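Local coordinates for protein 4-hydroxy-tetrahydrodipicolinate synthase (PDB 2EHH) that probably catalyses the condensation of pyruvate with aspartate semialdehyde to 4-hydroxy-tetrahydrodipicolinate, a step in lysine biosynthesis, at residues A99-P104 with I127-Y132; T120-V125 with C154-A159. All coordinates share one frame; numbering follows the deposited sequence.

Contact 1 (A99-P104 with I127-Y132)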
ATOM      1  N   ALA A  99     -14.753 -27.694  -6.990  1.00 16.61           N
ATOM      2  CA  ALA A  99     -15.234 -26.677  -6.065  1.00 17.57           C
ATOM      3  C   ALA A  99     -14.199 -25.563  -5.933  1.00 16.32           C
ATOM      4  O   ALA A  99     -13.022 -25.830  -5.695  1.00 17.33           O
ATOM      5  CB  ALA A  99     -15.503 -27.294  -4.697  1.00 16.19           C
ATOM      6  N   LEU A 100     -14.645 -24.322  -6.112  1.00 15.99           N
ATOM      7  CA  LEU A 100     -13.773 -23.155  -5.985  1.00 15.92           C
ATOM      8  C   LEU A 100     -13.985 -22.649  -4.562  1.00 15.31           C
ATOM      9  O   LEU A 100     -15.088 -22.241  -4.199  1.00 16.91           O
ATOM     10  CB  LEU A 100     -14.174 -22.066  -6.981  1.00 17.77           C
ATOM     11  CG  LEU A 100     -13.309 -20.800  -6.965  1.00 19.96           C
ATOM     12  CD1 LEU A 100     -12.186 -20.935  -7.989  1.00 19.79           C
ATOM     13  CD2 LEU A 100     -14.166 -19.595  -7.296  1.00 21.56           C
ATOM     14  N   VAL A 101     -12.931 -22.687  -3.757  1.00 13.55           N
ATOM     15  CA  VAL A 101     -13.015 -22.272  -2.366  1.00 14.21           C
ATOM     16  C   VAL A 101     -12.170 -21.035  -2.126  1.00 13.23           C
ATOM     17  O   VAL A 101     -10.942 -21.098  -2.143  1.00 14.42           O
ATOM     18  CB  VAL A 101     -12.542 -23.404  -1.450  1.00 13.69           C
ATOM     19  CG1 VAL A 101     -12.689 -22.998   0.007  1.00 13.38           C
ATOM     20  CG2 VAL A 101     -13.345 -24.672  -1.752  1.00 15.35           C
ATOM     21  N   VAL A 102     -12.832 -19.907  -1.913  1.00 13.12           N
ATOM     22  CA  VAL A 102     -12.120 -18.656  -1.698  1.00 12.63           C
ATOM     23  C   VAL A 102     -11.407 -18.618  -0.352  1.00 12.76           C
ATOM     24  O   VAL A 102     -11.837 -19.251   0.619  1.00 12.52           O
ATOM     25  CB  VAL A 102     -13.093 -17.443  -1.798  1.00 13.23           C
ATOM     26  CG1 VAL A 102     -14.039 -17.429  -0.597  1.00 12.53           C
ATOM     27  CG2 VAL A 102     -12.307 -16.137  -1.885  1.00 11.02           C
ATOM     28  N   VAL A 103     -10.287 -17.906  -0.309  1.00 12.45           N
ATOM     29  CA  VAL A 103      -9.550 -17.743   0.935  1.00 11.93           C
ATOM     30  C   VAL A 103     -10.503 -16.904   1.782  1.00 12.02           C
ATOM     31  O   VAL A 103     -11.039 -15.912   1.301  1.00 13.11           O
ATOM     32  CB  VAL A 103      -8.240 -16.942   0.715  1.00 12.47           C
ATOM     33  CG1 VAL A 103      -7.656 -16.504   2.053  1.00 11.64           C
ATOM     34  CG2 VAL A 103      -7.236 -17.786  -0.054  1.00 14.13           C
ATOM     35  N   PRO A 104     -10.738 -17.297   3.041  1.00 13.32           N
ATOM     36  CA  PRO A 104     -11.639 -16.550   3.923  1.00 11.93           C
ATOM     37  C   PRO A 104     -11.424 -15.038   3.918  1.00 12.95           C
ATOM     38  O   PRO A 104     -10.314 -14.551   4.157  1.00 12.59           O
ATOM     39  CB  PRO A 104     -11.361 -17.165   5.282  1.00 12.91           C
ATOM     40  CG  PRO A 104     -11.160 -18.615   4.926  1.00 13.26           C
ATOM     41  CD  PRO A 104     -10.259 -18.527   3.701  1.00 10.84           C
ATOM     42  N   ILE A 127     -13.709 -34.119  -3.626  1.00 20.71           N
ATOM     43  CA  ILE A 127     -13.957 -33.424  -4.887  1.00 18.65           C
ATOM     44  C   ILE A 127     -12.763 -32.523  -5.187  1.00 18.73           C
ATOM     45  O   ILE A 127     -12.158 -31.967  -4.272  1.00 18.84           O
ATOM     46  CB  ILE A 127     -15.238 -32.553  -4.808  1.00 18.89           C
ATOM     47  CG1 ILE A 127     -15.560 -31.964  -6.186  1.00 18.23           C
ATOM     48  CG2 ILE A 127     -15.048 -31.422  -3.799  1.00 19.33           C
ATOM     49  CD1 ILE A 127     -16.802 -31.085  -6.202  1.00 19.47           C
ATOM     50  N   PRO A 128     -12.396 -32.375  -6.469  1.00 18.35           N
ATOM     51  CA  PRO A 128     -11.255 -31.510  -6.782  1.00 19.11           C
ATOM     52  C   PRO A 128     -11.523 -30.092  -6.277  1.00 17.29           C
ATOM     53  O   PRO A 128     -12.592 -29.536  -6.509  1.00 17.46           O
ATOM     54  CB  PRO A 128     -11.175 -31.582  -8.304  1.00 19.69           C
ATOM     55  CG  PRO A 128     -11.660 -32.981  -8.591  1.00 18.60           C
ATOM     56  CD  PRO A 128     -12.861 -33.091  -7.670  1.00 20.01           C
ATOM     57  N   ILE A 129     -10.546 -29.515  -5.590  1.00 16.40           N
ATOM     58  CA  ILE A 129     -10.693 -28.177  -5.038  1.00 15.91           C
ATOM     59  C   ILE A 129      -9.696 -27.179  -5.604  1.00 15.93           C
ATOM     60  O   ILE A 129      -8.508 -27.476  -5.729  1.00 14.24           O
ATOM     61  CB  ILE A 129     -10.534 -28.207  -3.505  1.00 17.88           C
ATOM     62  CG1 ILE A 129     -11.683 -29.011  -2.890  1.00 17.39           C
ATOM     63  CG2 ILE A 129     -10.496 -26.781  -2.945  1.00 16.03           C
ATOM     64  CD1 ILE A 129     -11.466 -29.368  -1.438  1.00 20.59           C
ATOM     65  N   ILE A 130     -10.200 -25.995  -5.941  1.00 15.54           N
ATOM     66  CA  ILE A 130      -9.375 -24.915  -6.470  1.00 15.61           C
ATOM     67  C   ILE A 130      -9.364 -23.790  -5.443  1.00 15.11           C
ATOM     68  O   ILE A 130     -10.415 -23.257  -5.090  1.00 13.00           O
ATOM     69  CB  ILE A 130      -9.947 -24.329  -7.785  1.00 16.17           C
ATOM     70  CG1 ILE A 130     -10.178 -25.442  -8.806  1.00 17.76           C
ATOM     71  CG2 ILE A 130      -8.977 -23.282  -8.353  1.00 17.89           C
ATOM     72  CD1 ILE A 130     -10.818 -24.964 -10.103  1.00 19.84           C
ATOM     73  N   ILE A 131      -8.182 -23.443  -4.954  1.00 13.75           N
ATOM     74  CA  ILE A 131      -8.056 -22.355  -3.995  1.00 14.63           C
ATOM     75  C   ILE A 131      -8.267 -21.047  -4.758  1.00 15.16           C
ATOM     76  O   ILE A 131      -7.831 -20.915  -5.905  1.00 15.36           O
ATOM     77  CB  ILE A 131      -6.651 -22.344  -3.354  1.00 14.98           C
ATOM     78  CG1 ILE A 131      -6.490 -23.562  -2.445  1.00 14.25           C
ATOM     79  CG2 ILE A 131      -6.442 -21.050  -2.566  1.00 15.48           C
ATOM     80  CD1 ILE A 131      -5.061 -23.779  -1.961  1.00 18.06           C
ATOM     81  N   TYR A 132      -8.941 -20.084  -4.138  1.00 14.56           N
ATOM     82  CA  TYR A 132      -9.166 -18.803  -4.798  1.00 13.43           C
ATOM     83  C   TYR A 132      -8.542 -17.696  -3.959  1.00 12.63           C
ATOM     84  O   TYR A 132      -9.053 -17.341  -2.895  1.00 11.87           O
ATOM     85  CB  TYR A 132     -10.670 -18.559  -4.995  1.00 15.45           C
ATOM     86  CG  TYR A 132     -11.010 -17.236  -5.654  1.00 19.43           C
ATOM     87  CD1 TYR A 132     -10.063 -16.540  -6.406  1.00 19.01           C
ATOM     88  CD2 TYR A 132     -12.296 -16.696  -5.555  1.00 22.57           C
ATOM     89  CE1 TYR A 132     -10.383 -15.344  -7.040  1.00 24.54           C
ATOM     90  CE2 TYR A 132     -12.624 -15.499  -6.191  1.00 24.69           C
ATOM     91  CZ  TYR A 132     -11.662 -14.832  -6.932  1.00 24.96           C
ATOM     92  OH  TYR A 132     -11.981 -13.663  -7.587  1.00 32.02           O
TER

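Contact 2 (T120-V125 with C154-A159)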
ATOM      1  N   THR A 120      -9.597 -28.994   6.273  1.00 19.05           N
ATOM      2  CA  THR A 120     -10.876 -29.510   6.755  1.00 18.85           C
ATOM      3  C   THR A 120     -11.842 -29.787   5.610  1.00 18.21           C
ATOM      4  O   THR A 120     -12.428 -30.869   5.528  1.00 18.90           O
ATOM      5  CB  THR A 120     -11.516 -28.529   7.763  1.00 17.66           C
ATOM      6  OG1 THR A 120     -10.661 -28.416   8.906  1.00 16.61           O
ATOM      7  CG2 THR A 120     -12.893 -29.029   8.216  1.00 18.62           C
ATOM      8  N   VAL A 121     -12.003 -28.814   4.720  1.00 18.17           N
ATOM      9  CA  VAL A 121     -12.895 -28.977   3.578  1.00 18.02           C
ATOM     10  C   VAL A 121     -12.424 -30.102   2.652  1.00 19.14           C
ATOM     11  O   VAL A 121     -13.210 -30.968   2.271  1.00 20.18           O
ATOM     12  CB  VAL A 121     -12.997 -27.669   2.757  1.00 18.32           C
ATOM     13  CG1 VAL A 121     -13.808 -27.908   1.488  1.00 16.88           C
ATOM     14  CG2 VAL A 121     -13.650 -26.579   3.595  1.00 18.73           C
ATOM     15  N   ALA A 122     -11.140 -30.092   2.300  1.00 19.41           N
ATOM     16  CA  ALA A 122     -10.576 -31.104   1.403  1.00 20.66           C
ATOM     17  C   ALA A 122     -10.680 -32.536   1.930  1.00 21.79           C
ATOM     18  O   ALA A 122     -11.007 -33.458   1.176  1.00 21.10           O
ATOM     19  CB  ALA A 122      -9.106 -30.772   1.096  1.00 21.01           C
ATOM     20  N   GLN A 123     -10.389 -32.732   3.213  1.00 22.23           N
ATOM     21  CA  GLN A 123     -10.454 -34.068   3.794  1.00 24.81           C
ATOM     22  C   GLN A 123     -11.890 -34.533   4.000  1.00 25.20           C
ATOM     23  O   GLN A 123     -12.154 -35.731   4.090  1.00 25.27           O
ATOM     24  CB  GLN A 123      -9.703 -34.114   5.129  1.00 26.91           C
ATOM     25  CG  GLN A 123      -8.215 -33.805   5.005  1.00 29.87           C
ATOM     26  CD  GLN A 123      -7.438 -34.179   6.249  1.00 31.50           C
ATOM     27  OE1 GLN A 123      -7.838 -33.849   7.366  1.00 33.43           O
ATOM     28  NE2 GLN A 123      -6.315 -34.863   6.062  1.00 33.20           N
ATOM     29  N   GLU A 124     -12.819 -33.586   4.069  1.00 25.66           N
ATOM     30  CA  GLU A 124     -14.223 -33.924   4.263  1.00 26.63           C
ATOM     31  C   GLU A 124     -14.930 -34.298   2.968  1.00 25.82           C
ATOM     32  O   GLU A 124     -15.750 -35.216   2.948  1.00 25.74           O
ATOM     33  CB  GLU A 124     -14.969 -32.758   4.913  1.00 29.28           C
ATOM     34  CG  GLU A 124     -14.990 -32.814   6.418  1.00 33.39           C
ATOM     35  CD  GLU A 124     -15.592 -34.110   6.922  1.00 37.33           C
ATOM     36  OE1 GLU A 124     -16.766 -34.389   6.591  1.00 39.27           O
ATOM     37  OE2 GLU A 124     -14.889 -34.851   7.641  1.00 38.83           O
ATOM     38  N   VAL A 125     -14.601 -33.593   1.891  1.00 23.84           N
ATOM     39  CA  VAL A 125     -15.238 -33.829   0.601  1.00 23.47           C
ATOM     40  C   VAL A 125     -14.267 -34.266  -0.489  1.00 24.47           C
ATOM     41  O   VAL A 125     -13.324 -33.543  -0.830  1.00 23.60           O
ATOM     42  CB  VAL A 125     -15.965 -32.557   0.122  1.00 23.10           C
ATOM     43  CG1 VAL A 125     -16.888 -32.888  -1.036  1.00 23.14           C
ATOM     44  CG2 VAL A 125     -16.734 -31.941   1.279  1.00 23.40           C
ATOM     45  N   CYS A 154      -3.032 -32.837   0.850  1.00 25.23           N
ATOM     46  CA  CYS A 154      -4.307 -33.196   0.232  1.00 24.95           C
ATOM     47  C   CYS A 154      -4.189 -33.361  -1.282  1.00 25.25           C
ATOM     48  O   CYS A 154      -4.072 -32.375  -2.007  1.00 23.41           O
ATOM     49  CB  CYS A 154      -5.361 -32.124   0.539  1.00 24.43           C
ATOM     50  SG  CYS A 154      -5.560 -31.738   2.292  1.00 26.76           S
ATOM     51  N   GLU A 155      -4.234 -34.602  -1.764  1.00 25.07           N
ATOM     52  CA  GLU A 155      -4.138 -34.852  -3.201  1.00 26.50           C
ATOM     53  C   GLU A 155      -5.333 -34.168  -3.841  1.00 24.89           C
ATOM     54  O   GLU A 155      -5.365 -33.905  -5.039  1.00 24.21           O
ATOM     55  CB  GLU A 155      -4.198 -36.354  -3.495  1.00 31.24           C
ATOM     56  CG  GLU A 155      -3.252 -37.195  -2.650  1.00 37.51           C
ATOM     57  CD  GLU A 155      -3.009 -38.575  -3.238  1.00 41.52           C
ATOM     58  OE1 GLU A 155      -3.973 -39.190  -3.747  1.00 44.06           O
ATOM     59  OE2 GLU A 155      -1.852 -39.048  -3.181  1.00 43.71           O
ATOM     60  N   ASN A 156      -6.305 -33.888  -2.986  1.00 23.43           N
ATOM     61  CA  ASN A 156      -7.571 -33.256  -3.309  1.00 24.59           C
ATOM     62  C   ASN A 156      -7.468 -31.779  -3.755  1.00 23.02           C
ATOM     63  O   ASN A 156      -8.304 -31.283  -4.520  1.00 22.43           O
ATOM     64  CB  ASN A 156      -8.456 -33.379  -2.061  1.00 26.61           C
ATOM     65  CG  ASN A 156      -9.900 -33.190  -2.364  1.00 29.35           C
ATOM     66  OD1 ASN A 156     -10.268 -32.941  -3.508  1.00 36.64           O
ATOM     67  ND2 ASN A 156     -10.740 -33.310  -1.348  1.00 27.72           N
ATOM     68  N   ILE A 157      -6.452 -31.079  -3.261  1.00 19.97           N
ATOM     69  CA  ILE A 157      -6.241 -29.671  -3.599  1.00 18.88           C
ATOM     70  C   ILE A 157      -5.310 -29.635  -4.808  1.00 18.30           C
ATOM     71  O   ILE A 157      -4.103 -29.858  -4.690  1.00 17.40           O
ATOM     72  CB  ILE A 157      -5.651 -28.931  -2.383  1.00 18.78           C
ATOM     73  CG1 ILE A 157      -6.683 -28.967  -1.246  1.00 18.04           C
ATOM     74  CG2 ILE A 157      -5.295 -27.505  -2.748  1.00 20.26           C
ATOM     75  CD1 ILE A 157      -6.211 -28.389   0.065  1.00 18.82           C
ATOM     76  N   VAL A 158      -5.889 -29.335  -5.967  1.00 17.75           N
ATOM     77  CA  VAL A 158      -5.163 -29.366  -7.237  1.00 18.18           C
ATOM     78  C   VAL A 158      -4.866 -28.080  -7.992  1.00 16.49           C
ATOM     79  O   VAL A 158      -4.139 -28.106  -8.986  1.00 16.20           O
ATOM     80  CB  VAL A 158      -5.906 -30.279  -8.220  1.00 18.52           C
ATOM     81  CG1 VAL A 158      -6.109 -31.654  -7.601  1.00 22.13           C
ATOM     82  CG2 VAL A 158      -7.254 -29.658  -8.570  1.00 19.38           C
ATOM     83  N   ALA A 159      -5.423 -26.960  -7.558  1.00 15.66           N
ATOM     84  CA  ALA A 159      -5.175 -25.724  -8.285  1.00 14.19           C
ATOM     85  C   ALA A 159      -5.469 -24.475  -7.473  1.00 14.01           C
ATOM     86  O   ALA A 159      -5.982 -24.547  -6.356  1.00 13.79           O
ATOM     87  CB  ALA A 159      -6.004 -25.712  -9.551  1.00 13.51           C
TER

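Contact 1 (A99-P104 with I127-Y132)
Leu100 and Val102 meet Tyr132 on one face of a parallel strand pair. Leu100 CD2 lies 3.9 Å from Tyr132 CD2, and Val102 CG2 lies 3.7 Å from the same ring carbon. Both methyls approach the ring obliquely. Tyr132 CG stands anti to its backbone N (chi1 179°), which sets the start of the ring beside Leu100 and Val102. Ile130 CG2 continues this face, 4.0 Å from Leu100 CD1. On the other face Val101 CG2 packs 3.7 Å from Ile129 CG2.

Backbone bonds set this register. Ile130 N donates to Ala99 O at 2.8 Å, and Val101 N to Ile130 O at 2.9 Å. Tyr132 N reaches Val101 O at 3.0 Å from above the carbonyl plane, 46° out of it. Val103 N then bonds to Tyr132 O.

The strands belong to a beta-alpha-beta unit of the TIM barrel. Phe118 of helix 111-124 packs on Val101. Tyr132 is the predicted proton donor/acceptor, beside the predicted Schiff-base residue Lys161, and Tyr106 of the second subunit packs on it. Apolar packing and a bonded backbone thus probably hold in place the ring whose hydroxyl is predicted to act in proton transfer.

Contact 2 (T120-V125 with C154-A159)
Asn156 points its side-chain amide at the C-terminal end of helix 111-124, where Ala122 O and Val125 O both accept hydrogen bonds from ND2. This is the outer layer of the TIM barrel, where a helix packs against the loop and the start of strand 157-162. Asn156 CG is anti to the backbone N (chi1 -161°), which places CG on the helix side, 3.7 Å from Ala122 O. Both acceptors lie close to the amide plane, so one flat group spans the last turn of the helix and the first residue beyond it. The modelled distances, 2.5 Å from ND2 to Ala122 O and 2.6 Å from ND2 to Val125 O, are short, so their exact values are doubtful. An alanine here would probably leave Ala122 O and Val125 O without this shared donor and the helix end less firmly tied to the loop.

Beside the amide, the small side chain of Ala122 faces Cys154 and Ile157. Its CB sits 3.9 Å from Cys154 SG. A type I turn from Cys154 to Ile157 puts both residues beside Ala122, with Ile157 N bonded to Cys154 O at 3.0 Å. Ile157 sets its CG1-CD1 branch against Ala122 CB: CG1 is 3.8 Å and CD1 3.9 Å from Ala122 CB.

Contact 1 lies in the barrel wall and contact 2 in the layer outside it, with centres about 9 Å apart. Both are largely buried, but contact 2 is farther from the chain's centre and has exposed Gln123 at its margin. Contact 1 joins two strands by parallel-sheet backbone bonds. Contact 2 joins a helix end to the loop and the start of strand 157-162 through a side-chain amide and small apolar groups. Strand 129-133 connects them: Ile131 N probably bonds to Ala159 O, Ile129 N probably bonds to Asn156 O, and Ile129 CD1 packs on Ala122 CA. Helix 111-124, part of contact 2, is the crossover between the two strands of contact 1.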